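Local coordinates for lipoprotein outS (Dickeya dadantii, PDB 3UTK), which is the pilotin lipoprotein of the type II secretion system, interacts with secretin OutD and is required for translocation of pectate lyases and cellulases across the outer membrane, at residues N41-Q46 with K83-G88; Q46-V51 with P94-N99; V51-Y56 with S116-T121; L73-N78 with T123-A128. All coordinates share one frame; numbering follows the deposited sequence.

Interaction 1. Residues N41-Q46 with K83-G88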
loop_
_atom_site.group_PDB
_atom_site.type_symbol
_atom_site.label_atom_id
_atom_site.label_comp_id
_atom_site.label_asym_id
_atom_site.label_seq_id
_atom_site.Cartn_x
_atom_site.Cartn_y
_atom_site.Cartn_z
ATOM N N ASN A 41 8.170 -7.073 -12.500
ATOM C CA ASN A 41 7.719 -5.694 -12.640
ATOM C C ASN A 41 6.318 -5.527 -12.084
ATOM O O ASN A 41 6.054 -4.624 -11.288
ATOM C CB ASN A 41 7.748 -5.256 -14.105
ATOM C CG ASN A 41 9.139 -5.314 -14.702
ATOM O OD1 ASN A 41 10.135 -5.352 -13.977
ATOM N ND2 ASN A 41 9.215 -5.315 -16.031
ATOM N N GLU A 42 5.415 -6.401 -12.513
ATOM C CA GLU A 42 4.055 -6.367 -12.011
ATOM C C GLU A 42 4.047 -6.515 -10.493
ATOM O O GLU A 42 3.240 -5.893 -9.817
ATOM C CB GLU A 42 3.201 -7.452 -12.666
ATOM C CG GLU A 42 2.982 -7.240 -14.158
ATOM C CD GLU A 42 1.944 -8.184 -14.736
ATOM O OE1 GLU A 42 1.310 -8.928 -13.953
ATOM O OE2 GLU A 42 1.765 -8.181 -15.974
ATOM N N GLN A 43 4.958 -7.322 -9.959
ATOM C CA GLN A 43 4.993 -7.552 -8.514
ATOM C C GLN A 43 5.251 -6.273 -7.719
ATOM O O GLN A 43 4.489 -5.939 -6.805
ATOM C CB GLN A 43 6.025 -8.630 -8.159
ATOM C CG GLN A 43 5.710 -9.979 -8.772
ATOM C CD GLN A 43 6.685 -11.060 -8.362
ATOM O OE1 GLN A 43 7.687 -10.796 -7.691
ATOM N NE2 GLN A 43 6.397 -12.292 -8.765
ATOM N N ILE A 44 6.313 -5.556 -8.078
ATOM C CA ILE A 44 6.714 -4.355 -7.348
ATOM C C ILE A 44 5.655 -3.261 -7.427
ATOM O O ILE A 44 5.336 -2.616 -6.426
ATOM C CB ILE A 44 8.046 -3.802 -7.873
ATOM C CG1 ILE A 44 9.116 -4.895 -7.853
ATOM C CG2 ILE A 44 8.475 -2.597 -7.051
ATOM C CD1 ILE A 44 10.426 -4.481 -8.481
ATOM N N SER A 45 5.116 -3.058 -8.623
ATOM C CA SER A 45 4.053 -2.082 -8.835
ATOM C C SER A 45 2.821 -2.397 -7.996
ATOM O O SER A 45 2.139 -1.491 -7.505
ATOM C CB SER A 45 3.660 -2.052 -10.307
ATOM O OG SER A 45 4.664 -1.421 -11.075
ATOM N N GLN A 46 2.532 -3.685 -7.847
ATOM C CA GLN A 46 1.362 -4.108 -7.091
ATOM C C GLN A 46 1.527 -3.811 -5.605
ATOM O O GLN A 46 0.603 -3.319 -4.963
ATOM C CB GLN A 46 1.064 -5.597 -7.322
ATOM C CG GLN A 46 0.526 -5.893 -8.720
ATOM C CD GLN A 46 -0.010 -7.306 -8.884
ATOM O OE1 GLN A 46 -0.015 -8.104 -7.944
ATOM N NE2 GLN A 46 -0.470 -7.618 -10.090
ATOM N N LYS A 83 3.420 -15.068 -1.005
ATOM C CA LYS A 83 3.068 -15.409 -2.383
ATOM C C LYS A 83 4.186 -16.168 -3.096
ATOM O O LYS A 83 4.011 -16.619 -4.229
ATOM C CB LYS A 83 2.706 -14.154 -3.182
ATOM C CG LYS A 83 1.520 -13.392 -2.629
ATOM C CD LYS A 83 1.147 -12.247 -3.548
ATOM C CE LYS A 83 0.390 -12.745 -4.766
ATOM N NZ LYS A 83 -0.977 -13.213 -4.410
ATOM N N GLY A 84 5.331 -16.305 -2.431
ATOM C CA GLY A 84 6.479 -16.979 -3.013
ATOM C C GLY A 84 7.315 -16.100 -3.929
ATOM O O GLY A 84 8.134 -16.591 -4.701
ATOM N N TRP A 85 7.124 -14.790 -3.837
ATOM C CA TRP A 85 7.840 -13.865 -4.707
ATOM C C TRP A 85 9.264 -13.598 -4.226
ATOM O O TRP A 85 9.569 -13.746 -3.042
ATOM C CB TRP A 85 7.070 -12.550 -4.817
ATOM C CG TRP A 85 5.773 -12.668 -5.566
ATOM C CD1 TRP A 85 5.314 -13.758 -6.250
ATOM C CD2 TRP A 85 4.773 -11.654 -5.711
ATOM N NE1 TRP A 85 4.090 -13.482 -6.813
ATOM C CE2 TRP A 85 3.734 -12.195 -6.495
ATOM C CE3 TRP A 85 4.653 -10.337 -5.254
ATOM C CZ2 TRP A 85 2.594 -11.469 -6.835
ATOM C CZ3 TRP A 85 3.519 -9.617 -5.589
ATOM C CH2 TRP A 85 2.504 -10.185 -6.372
ATOM N N ASP A 86 10.131 -13.204 -5.155
ATOM C CA ASP A 86 11.515 -12.868 -4.833
ATOM C C ASP A 86 11.631 -11.432 -4.323
ATOM O O ASP A 86 11.541 -10.477 -5.096
ATOM C CB ASP A 86 12.417 -13.076 -6.053
ATOM C CG ASP A 86 13.880 -12.837 -5.741
ATOM O OD1 ASP A 86 14.215 -12.696 -4.546
ATOM O OD2 ASP A 86 14.699 -12.803 -6.688
ATOM N N THR A 87 11.837 -11.289 -3.018
ATOM C CA THR A 87 11.874 -9.978 -2.383
ATOM C C THR A 87 13.274 -9.374 -2.440
ATOM O O THR A 87 13.563 -8.364 -1.796
ATOM C CB THR A 87 11.359 -10.040 -0.931
ATOM O OG1 THR A 87 10.064 -10.652 -0.914
ATOM C CG2 THR A 87 11.241 -8.643 -0.342
ATOM N N GLY A 88 14.142 -10.008 -3.217
ATOM C CA GLY A 88 15.460 -9.463 -3.469
ATOM C C GLY A 88 15.407 -8.410 -4.557
ATOM O O GLY A 88 16.209 -7.478 -4.560
HETATM O O HOH W 1 10.279 -10.831 -7.998
HETATM O O HOH W 2 9.208 -13.538 -8.025
#
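The Q43 side chain crosses obliquely over one face of the W85 indole. Its CG is anti to the carbonyl carbon (chi1 -62°) and the chain is extended beyond it, which carries the side chain across the ring. Q43 CB starts over the benzene part, 3.6 Å from W85 CE3. Q43 CG comes next, in a CH-pi contact 3.6 Å from the centroid of the W85 six-membered ring and almost on the normal. Q43 CD sits 3.3 Å from W85 CD2, and here the amide and ring planes differ by 11°, so the two groups stack. Helix 40-60 thereby meets the loop that follows helix 69-82. That helix ends in a Schellman motif, with G84 at positive phi, and W85 is the next residue. Q43 NE2 lies over the pyrrole part, 3.1 Å from W85 CD1; W85 NE1 is also near, but both nitrogens are donors. Q43 OE1 overhangs the W85 CG-CB bond, 3.4 Å from W85 CB. It accepts from the Y90 hydroxyl and two waters. The first donates at 2.6 Å to Q43 OE1 and also to D86 O. The second donates to Q43 OE1 and accepts from D86 N at 3.0 Å. On the opposite face K83 CD, of the same segment, rests toward the rim. One turn on, Q46 OE1 approaches the ring edge, 3.6 Å from W85 CH2.

Interaction 2. Residues Q46-V51 with P94-N99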
loop_
_atom_site.group_PDB
_atom_site.type_symbol
_atom_site.label_atom_id
_atom_site.label_comp_id
_atom_site.label_asym_id
_atom_site.label_seq_id
_atom_site.Cartn_x
_atom_site.Cartn_y
_atom_site.Cartn_z
ATOM N N GLN A 46 2.532 -3.685 -7.847
ATOM C CA GLN A 46 1.362 -4.108 -7.091
ATOM C C GLN A 46 1.527 -3.811 -5.605
ATOM O O GLN A 46 0.603 -3.319 -4.963
ATOM C CB GLN A 46 1.064 -5.597 -7.322
ATOM C CG GLN A 46 0.526 -5.893 -8.720
ATOM C CD GLN A 46 -0.010 -7.306 -8.884
ATOM O OE1 GLN A 46 -0.015 -8.104 -7.944
ATOM N NE2 GLN A 46 -0.470 -7.618 -10.090
ATOM N N LEU A 47 2.704 -4.113 -5.062
ATOM C CA LEU A 47 2.973 -3.855 -3.650
ATOM C C LEU A 47 2.964 -2.363 -3.350
ATOM O O LEU A 47 2.428 -1.937 -2.324
ATOM C CB LEU A 47 4.311 -4.461 -3.232
ATOM C CG LEU A 47 4.407 -5.973 -3.417
ATOM C CD1 LEU A 47 5.796 -6.470 -3.022
ATOM C CD2 LEU A 47 3.330 -6.674 -2.613
ATOM N N ALA A 48 3.552 -1.577 -4.252
ATOM C CA ALA A 48 3.650 -0.135 -4.066
ATOM C C ALA A 48 2.265 0.487 -4.046
ATOM O O ALA A 48 2.009 1.431 -3.298
ATOM C CB ALA A 48 4.516 0.504 -5.165
ATOM N N SER A 49 1.376 -0.054 -4.868
ATOM C CA SER A 49 -0.009 0.398 -4.899
ATOM C C SER A 49 -0.722 0.162 -3.560
ATOM O O SER A 49 -1.499 1.002 -3.103
ATOM C CB SER A 49 -0.762 -0.287 -6.043
ATOM O OG SER A 49 -2.145 0.028 -6.010
ATOM N N LEU A 50 -0.458 -0.981 -2.936
ATOM C CA LEU A 50 -1.066 -1.313 -1.650
ATOM C C LEU A 50 -0.510 -0.400 -0.563
ATOM O O LEU A 50 -1.241 0.091 0.276
ATOM C CB LEU A 50 -0.814 -2.784 -1.288
ATOM C CG LEU A 50 -1.622 -3.838 -2.050
ATOM C CD1 LEU A 50 -1.077 -5.244 -1.786
ATOM C CD2 LEU A 50 -3.099 -3.765 -1.686
ATOM N N VAL A 51 0.794 -0.158 -0.602
ATOM C CA VAL A 51 1.410 0.746 0.355
ATOM C C VAL A 51 0.849 2.170 0.208
ATOM O O VAL A 51 0.512 2.815 1.202
ATOM C CB VAL A 51 2.943 0.749 0.203
ATOM C CG1 VAL A 51 3.561 1.741 1.163
ATOM C CG2 VAL A 51 3.491 -0.662 0.465
ATOM N N PRO A 94 10.030 1.399 -1.672
ATOM C CA PRO A 94 9.623 2.534 -0.827
ATOM C C PRO A 94 9.431 3.864 -1.574
ATOM O O PRO A 94 8.431 4.549 -1.354
ATOM C CB PRO A 94 10.774 2.659 0.174
ATOM C CG PRO A 94 11.441 1.298 0.169
ATOM C CD PRO A 94 11.318 0.819 -1.243
ATOM N N GLN A 95 10.385 4.243 -2.420
ATOM C CA GLN A 95 10.228 5.463 -3.203
ATOM C C GLN A 95 9.037 5.369 -4.153
ATOM O O GLN A 95 8.294 6.339 -4.327
ATOM C CB GLN A 95 11.493 5.784 -3.995
ATOM C CG GLN A 95 11.371 7.075 -4.796
ATOM C CD GLN A 95 11.015 8.265 -3.921
ATOM O OE1 GLN A 95 11.580 8.449 -2.843
ATOM N NE2 GLN A 95 10.068 9.073 -4.375
ATOM N N LEU A 96 8.859 4.206 -4.772
ATOM C CA LEU A 96 7.750 4.032 -5.701
ATOM C C LEU A 96 6.429 4.218 -4.967
ATOM O O LEU A 96 5.494 4.824 -5.492
ATOM C CB LEU A 96 7.790 2.657 -6.368
ATOM C CG LEU A 96 6.586 2.405 -7.281
ATOM C CD1 LEU A 96 6.518 3.459 -8.390
ATOM C CD2 LEU A 96 6.607 1.008 -7.869
ATOM N N SER A 97 6.368 3.702 -3.744
ATOM C CA SER A 97 5.169 3.797 -2.917
ATOM C C SER A 97 4.798 5.251 -2.645
ATOM O O SER A 97 3.632 5.639 -2.754
ATOM C CB SER A 97 5.386 3.074 -1.586
ATOM O OG SER A 97 5.572 1.685 -1.774
ATOM N N GLU A 98 5.804 6.046 -2.289
ATOM C CA GLU A 98 5.602 7.461 -2.004
ATOM C C GLU A 98 5.186 8.212 -3.269
ATOM O O GLU A 98 4.314 9.082 -3.219
ATOM C CB GLU A 98 6.863 8.074 -1.381
ATOM C CG GLU A 98 6.784 9.576 -1.096
ATOM C CD GLU A 98 5.718 9.951 -0.071
ATOM O OE1 GLU A 98 5.179 9.050 0.603
ATOM O OE2 GLU A 98 5.420 11.160 0.060
ATOM N N ASN A 99 5.798 7.870 -4.401
ATOM C CA ASN A 99 5.431 8.501 -5.675
ATOM C C ASN A 99 3.974 8.249 -6.052
ATOM O O ASN A 99 3.270 9.157 -6.495
ATOM C CB ASN A 99 6.346 8.035 -6.805
ATOM C CG ASN A 99 7.744 8.600 -6.689
ATOM O OD1 ASN A 99 8.654 8.199 -7.421
ATOM N ND2 ASN A 99 7.927 9.534 -5.763
#
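S97 and A48 bury the most surface in this contact, and their CA atoms are 4.4 Å apart. The small residues bring the backbones close: the axes of segments 46-51 and 94-99 approach to 8.0 Å. The S97 hydroxyl sits against A48 and V51. With chi1 at -65°, OG is placed beside its own backbone N, where it is hydrogen-bonded to the carbonyl O of L93, the loop residue just before helix 94-106. This buried oxygen thus has a polar partner nearby in the chain. Across the contact it meets only carbon. S97 OG is 3.5 Å from A48 CA and 3.4 Å from V51 CB. V51 follows A48 by one turn. Its CG1 is anti to the backbone N (chi1 177°) and packs alongside S97 CB at 3.6 Å. A48 has a second neighbour in L96. The L96 side chain does not start toward helix 40-60, but its end comes to it: CG and CD2 both touch A48 CB, CD2 at 3.5 Å, tighter than usual for two carbons. No hydrogen bond joins the segments. Around the contact, L93 also touches A48, and I72 and A76 of helix 69-82 press on V51. The segments run at 53° to each other, a close helix-helix crossing built on small side chains, in the all-helical pilotin fold of perpendicular helical hairpins.

Interaction 3. Residues V51-Y56 with S116-T121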
loop_
_atom_site.group_PDB
_atom_site.type_symbol
_atom_site.label_atom_id
_atom_site.label_comp_id
_atom_site.label_asym_id
_atom_site.label_seq_id
_atom_site.Cartn_x
_atom_site.Cartn_y
_atom_site.Cartn_z
ATOM N N VAL A 51 0.794 -0.158 -0.602
ATOM C CA VAL A 51 1.410 0.746 0.355
ATOM C C VAL A 51 0.849 2.170 0.208
ATOM O O VAL A 51 0.512 2.815 1.202
ATOM C CB VAL A 51 2.943 0.749 0.203
ATOM C CG1 VAL A 51 3.561 1.741 1.163
ATOM C CG2 VAL A 51 3.491 -0.662 0.465
ATOM N N ALA A 52 0.751 2.645 -1.030
ATOM C CA ALA A 52 0.208 3.975 -1.315
ATOM C C ALA A 52 -1.235 4.130 -0.847
ATOM O O ALA A 52 -1.598 5.151 -0.263
ATOM C CB ALA A 52 0.298 4.277 -2.800
ATOM N N ALA A 53 -2.059 3.126 -1.124
ATOM C CA ALA A 53 -3.461 3.152 -0.701
ATOM C C ALA A 53 -3.568 3.158 0.827
ATOM O O ALA A 53 -4.404 3.850 1.401
ATOM C CB ALA A 53 -4.220 1.966 -1.288
ATOM N N SER A 54 -2.721 2.367 1.480
ATOM C CA SER A 54 -2.684 2.341 2.931
ATOM C C SER A 54 -2.273 3.683 3.537
ATOM O O SER A 54 -2.879 4.118 4.499
ATOM C CB SER A 54 -1.755 1.235 3.430
ATOM O OG SER A 54 -2.236 -0.034 3.023
ATOM N N LYS A 55 -1.229 4.322 3.004
ATOM C CA LYS A 55 -0.833 5.639 3.511
ATOM C C LYS A 55 -1.954 6.655 3.256
ATOM O O LYS A 55 -2.218 7.521 4.083
ATOM C CB LYS A 55 0.486 6.109 2.880
ATOM C CG LYS A 55 0.967 7.464 3.400
ATOM C CD LYS A 55 2.346 7.844 2.876
ATOM C CE LYS A 55 2.821 9.147 3.510
ATOM N NZ LYS A 55 4.278 9.375 3.299
ATOM N N TYR A 56 -2.600 6.554 2.100
ATOM C CA TYR A 56 -3.733 7.427 1.793
ATOM C C TYR A 56 -4.831 7.290 2.858
ATOM O O TYR A 56 -5.407 8.278 3.312
ATOM C CB TYR A 56 -4.277 7.144 0.379
ATOM C CG TYR A 56 -5.318 8.133 -0.089
ATOM C CD1 TYR A 56 -6.640 8.037 0.335
ATOM C CD2 TYR A 56 -4.984 9.154 -0.971
ATOM C CE1 TYR A 56 -7.593 8.947 -0.096
ATOM C CE2 TYR A 56 -5.932 10.065 -1.404
ATOM C CZ TYR A 56 -7.228 9.958 -0.966
ATOM O OH TYR A 56 -8.163 10.873 -1.396
ATOM N N SER A 116 -13.899 6.304 0.708
ATOM C CA SER A 116 -14.980 5.324 0.761
ATOM C C SER A 116 -14.572 4.063 -0.007
ATOM O O SER A 116 -14.819 2.937 0.436
ATOM C CB SER A 116 -16.263 5.909 0.159
ATOM O OG SER A 116 -17.335 4.987 0.281
ATOM N N SER A 117 -13.942 4.259 -1.160
ATOM C CA SER A 117 -13.517 3.132 -1.988
ATOM C C SER A 117 -12.422 2.288 -1.310
ATOM O O SER A 117 -12.540 1.060 -1.252
ATOM C CB SER A 117 -13.053 3.608 -3.372
ATOM O OG SER A 117 -12.733 2.500 -4.186
ATOM N N PHE A 118 -11.363 2.932 -0.818
ATOM C CA PHE A 118 -10.276 2.204 -0.142
ATOM C C PHE A 118 -10.776 1.520 1.145
ATOM O O PHE A 118 -10.391 0.383 1.452
ATOM C CB PHE A 118 -9.091 3.128 0.171
ATOM C CG PHE A 118 -8.183 3.413 -1.013
ATOM C CD1 PHE A 118 -8.086 2.530 -2.087
ATOM C CD2 PHE A 118 -7.426 4.578 -1.042
ATOM C CE1 PHE A 118 -7.235 2.801 -3.164
ATOM C CE2 PHE A 118 -6.568 4.856 -2.112
ATOM C CZ PHE A 118 -6.483 3.968 -3.183
ATOM N N ASN A 119 -11.640 2.197 1.900
ATOM C CA ASN A 119 -12.173 1.606 3.132
ATOM C C ASN A 119 -12.974 0.343 2.822
ATOM O O ASN A 119 -12.965 -0.632 3.596
ATOM C CB ASN A 119 -13.052 2.613 3.883
ATOM C CG ASN A 119 -12.255 3.506 4.830
ATOM O OD1 ASN A 119 -11.238 3.090 5.403
ATOM N ND2 ASN A 119 -12.716 4.738 4.997
ATOM N N ARG A 120 -13.647 0.355 1.677
ATOM C CA ARG A 120 -14.447 -0.789 1.255
ATOM C C ARG A 120 -13.600 -1.985 0.836
ATOM O O ARG A 120 -13.937 -3.111 1.180
ATOM C CB ARG A 120 -15.400 -0.408 0.113
ATOM C CG ARG A 120 -16.340 -1.540 -0.313
ATOM C CD ARG A 120 -17.172 -1.152 -1.533
ATOM N NE ARG A 120 -17.392 -2.286 -2.428
ATOM C CZ ARG A 120 -17.007 -2.326 -3.703
ATOM N NH1 ARG A 120 -16.380 -1.287 -4.253
ATOM N NH2 ARG A 120 -17.255 -3.407 -4.430
ATOM N N THR A 121 -12.490 -1.739 0.133
ATOM C CA THR A 121 -11.784 -2.820 -0.567
ATOM C C THR A 121 -10.485 -3.302 0.076
ATOM O O THR A 121 -9.963 -4.345 -0.305
ATOM C CB THR A 121 -11.405 -2.400 -2.004
ATOM O OG1 THR A 121 -10.470 -1.312 -1.942
ATOM C CG2 THR A 121 -12.643 -1.966 -2.795
#
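F118 reaches across to helix 40-60 and presents a face to A53 and an edge to Y56. It has CG anti to its carbonyl carbon (chi1 -79°), and its ring extends toward helix 40-60. The face contact is a CH-pi interaction. A53 CB stands 3.6 Å from the centroid of the F118 ring, 15° off the ring normal, and is nearest to the CE1 and CZ side. The methyl group is small enough for the flat ring to lie close to the helix backbone, with F118 CE2 3.8 Å from A53 CA. Y56 is on the same side of helix 40-60, one turn later. Its ring and that of F118 form an offset edge-to-face pair, with the edge of F118 toward the face of Y56. Their planes stand at 76° and their centroids are 5.7 Å apart. The closest atoms are Y56 CD1 and F118 CD2, at 3.8 Å, and Y56 CD1 lies near the plane of the F118 ring. No polar bond joins the segments, and the contact rests on these three side chains. M122, just after helix 111-121, also packs on A53, while Y56 touches L105 of helix 94-106. C61, which touches Y56, forms a disulfide with C115 and so ties the end of helix 40-60 to helix 111-121. Helix 123-131 adjoins the contact, with F125 touching S54.

Interaction 4. Residues L73-N78 with T123-A128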
loop_
_atom_site.group_PDB
_atom_site.type_symbol
_atom_site.label_atom_id
_atom_site.label_comp_id
_atom_site.label_asym_id
_atom_site.label_seq_id
_atom_site.Cartn_x
_atom_site.Cartn_y
_atom_site.Cartn_z
ATOM N N LEU A 73 5.131 -0.947 4.775
ATOM C CA LEU A 73 6.086 -1.549 3.852
ATOM C C LEU A 73 6.427 -2.990 4.228
ATOM O O LEU A 73 6.488 -3.876 3.370
ATOM C CB LEU A 73 7.376 -0.731 3.807
ATOM C CG LEU A 73 8.139 -0.896 2.502
ATOM C CD1 LEU A 73 7.464 -0.024 1.448
ATOM C CD2 LEU A 73 9.609 -0.519 2.667
ATOM N N LYS A 74 6.668 -3.212 5.515
ATOM C CA LYS A 74 7.020 -4.536 5.998
ATOM C C LYS A 74 5.872 -5.500 5.724
ATOM O O LYS A 74 6.095 -6.679 5.448
ATOM C CB LYS A 74 7.334 -4.486 7.494
ATOM C CG LYS A 74 7.816 -5.796 8.078
ATOM C CD LYS A 74 7.901 -5.719 9.589
ATOM C CE LYS A 74 8.844 -4.616 10.043
ATOM N NZ LYS A 74 9.178 -4.768 11.497
ATOM N N THR A 75 4.642 -4.993 5.796
ATOM C CA THR A 75 3.469 -5.816 5.527
ATOM C C THR A 75 3.414 -6.233 4.060
ATOM O O THR A 75 3.098 -7.382 3.742
ATOM C CB THR A 75 2.170 -5.083 5.885
ATOM O OG1 THR A 75 2.202 -4.713 7.270
ATOM C CG2 THR A 75 0.973 -5.981 5.636
ATOM N N ALA A 76 3.737 -5.304 3.168
ATOM C CA ALA A 76 3.751 -5.607 1.743
ATOM C C ALA A 76 4.829 -6.644 1.437
ATOM O O ALA A 76 4.617 -7.567 0.650
ATOM C CB ALA A 76 3.972 -4.322 0.912
ATOM N N VAL A 77 5.990 -6.491 2.063
ATOM C CA VAL A 77 7.060 -7.459 1.868
ATOM C C VAL A 77 6.621 -8.842 2.357
ATOM O O VAL A 77 6.859 -9.841 1.682
ATOM C CB VAL A 77 8.379 -7.010 2.530
ATOM C CG1 VAL A 77 9.405 -8.121 2.491
ATOM C CG2 VAL A 77 8.918 -5.754 1.837
ATOM N N ASN A 78 5.948 -8.896 3.508
ATOM C CA ASN A 78 5.475 -10.172 4.053
ATOM C C ASN A 78 4.467 -10.863 3.147
ATOM O O ASN A 78 4.526 -12.076 2.945
ATOM C CB ASN A 78 4.889 -9.988 5.453
ATOM C CG ASN A 78 5.961 -9.876 6.523
ATOM O OD1 ASN A 78 7.153 -9.945 6.230
ATOM N ND2 ASN A 78 5.539 -9.688 7.769
ATOM N N THR A 123 -9.657 -4.263 3.160
ATOM C CA THR A 123 -9.678 -5.107 4.359
ATOM C C THR A 123 -8.617 -6.230 4.424
ATOM O O THR A 123 -7.971 -6.399 5.452
ATOM C CB THR A 123 -11.070 -5.717 4.612
ATOM O OG1 THR A 123 -12.043 -4.669 4.703
ATOM C CG2 THR A 123 -11.069 -6.503 5.910
ATOM N N PRO A 124 -8.453 -7.021 3.348
ATOM C CA PRO A 124 -7.461 -8.102 3.446
ATOM C C PRO A 124 -6.036 -7.611 3.737
ATOM O O PRO A 124 -5.301 -8.254 4.498
ATOM C CB PRO A 124 -7.539 -8.775 2.068
ATOM C CG PRO A 124 -8.930 -8.475 1.590
ATOM C CD PRO A 124 -9.220 -7.089 2.091
ATOM N N PHE A 125 -5.645 -6.486 3.151
ATOM C CA PHE A 125 -4.304 -5.972 3.392
ATOM C C PHE A 125 -4.205 -5.360 4.792
ATOM O O PHE A 125 -3.207 -5.548 5.481
ATOM C CB PHE A 125 -3.894 -4.965 2.317
ATOM C CG PHE A 125 -2.436 -4.606 2.347
ATOM C CD1 PHE A 125 -1.469 -5.550 2.058
ATOM C CD2 PHE A 125 -2.034 -3.320 2.674
ATOM C CE1 PHE A 125 -0.121 -5.213 2.086
ATOM C CE2 PHE A 125 -0.694 -2.978 2.704
ATOM C CZ PHE A 125 0.264 -3.923 2.412
ATOM N N LEU A 126 -5.244 -4.639 5.217
ATOM C CA LEU A 126 -5.235 -4.072 6.563
ATOM C C LEU A 126 -5.221 -5.185 7.622
ATOM O O LEU A 126 -4.590 -5.048 8.670
ATOM C CB LEU A 126 -6.416 -3.120 6.786
ATOM C CG LEU A 126 -6.581 -2.007 5.746
ATOM C CD1 LEU A 126 -7.715 -1.069 6.131
ATOM C CD2 LEU A 126 -5.291 -1.229 5.522
ATOM N N ASP A 127 -5.911 -6.286 7.343
ATOM C CA ASP A 127 -5.883 -7.442 8.248
ATOM C C ASP A 127 -4.464 -8.003 8.401
ATOM O O ASP A 127 -4.033 -8.368 9.504
ATOM C CB ASP A 127 -6.815 -8.544 7.745
ATOM C CG ASP A 127 -8.271 -8.295 8.101
ATOM O OD1 ASP A 127 -8.567 -7.291 8.783
ATOM O OD2 ASP A 127 -9.122 -9.121 7.707
ATOM N N ALA A 128 -3.746 -8.071 7.285
ATOM C CA ALA A 128 -2.370 -8.566 7.271
ATOM C C ALA A 128 -1.465 -7.677 8.115
ATOM O O ALA A 128 -0.484 -8.129 8.708
ATOM C CB ALA A 128 -1.856 -8.636 5.841
#
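T75 and F125 meet where helix 69-82 and helix 123-131 cross. The conformation of T75 separates its two branches. CG2 is anti to the backbone N and faces the other helix, while OG1 lies beside that N (chi1 -58°). There OG1 is hydrogen-bonded to the carbonyl O of T71 one turn back. The methyl branch is left to make the contact. T75 CG2 lies 3.8 Å from F125 CE1, in an off-centre CH-pi contact 4.2 Å from the ring centroid. It also packs against A128, with T75 CG2 and A128 CB 3.9 Å apart. The CB of F125 does not point straight at helix 69-82, but the ring ends up against it. Having CG anti to the backbone N (chi1 -168°) carries the far end of the ring to A76. F125 CZ is 4.0 Å from A76 CB and 3.8 Å from A76 N, which comes near the ring plane. A76 is thus met at the rim of the ring, and T75 at a slant. The contact contains no hydrogen bond between segments. Axes of the segments pass 10.1 Å apart at 105°, nearly perpendicular. Helix 40-60 also packs here: L50 and S54 touch F125, and V51 touches A76. V132, near the C terminus, also touches T75. F125 is therefore held between helices 40-60 and 69-82.

In the fold
Helix 40-60 comes first and serves interactions 1, 2 and 3 in turn along its length. Interaction 1 brings the loop after helix 69-82 back to its start. Interaction 2 closes the chain from helix 94-106, and interaction 3 from helix 111-121. Interaction 4 joins helix 69-82 to the last helix, 123-131. No contact nests inside another; the segments of every pair alternate along the chain, so all four cross. Interactions 1 and 2 share Q46, and interactions 2 and 3 share V51. A salt bridge from E98 to K55 also connects interactions 2 and 3. V51 packs on A76, which brings interaction 4 against both. T87 packs on V77, so interaction 1 also touches interaction 4.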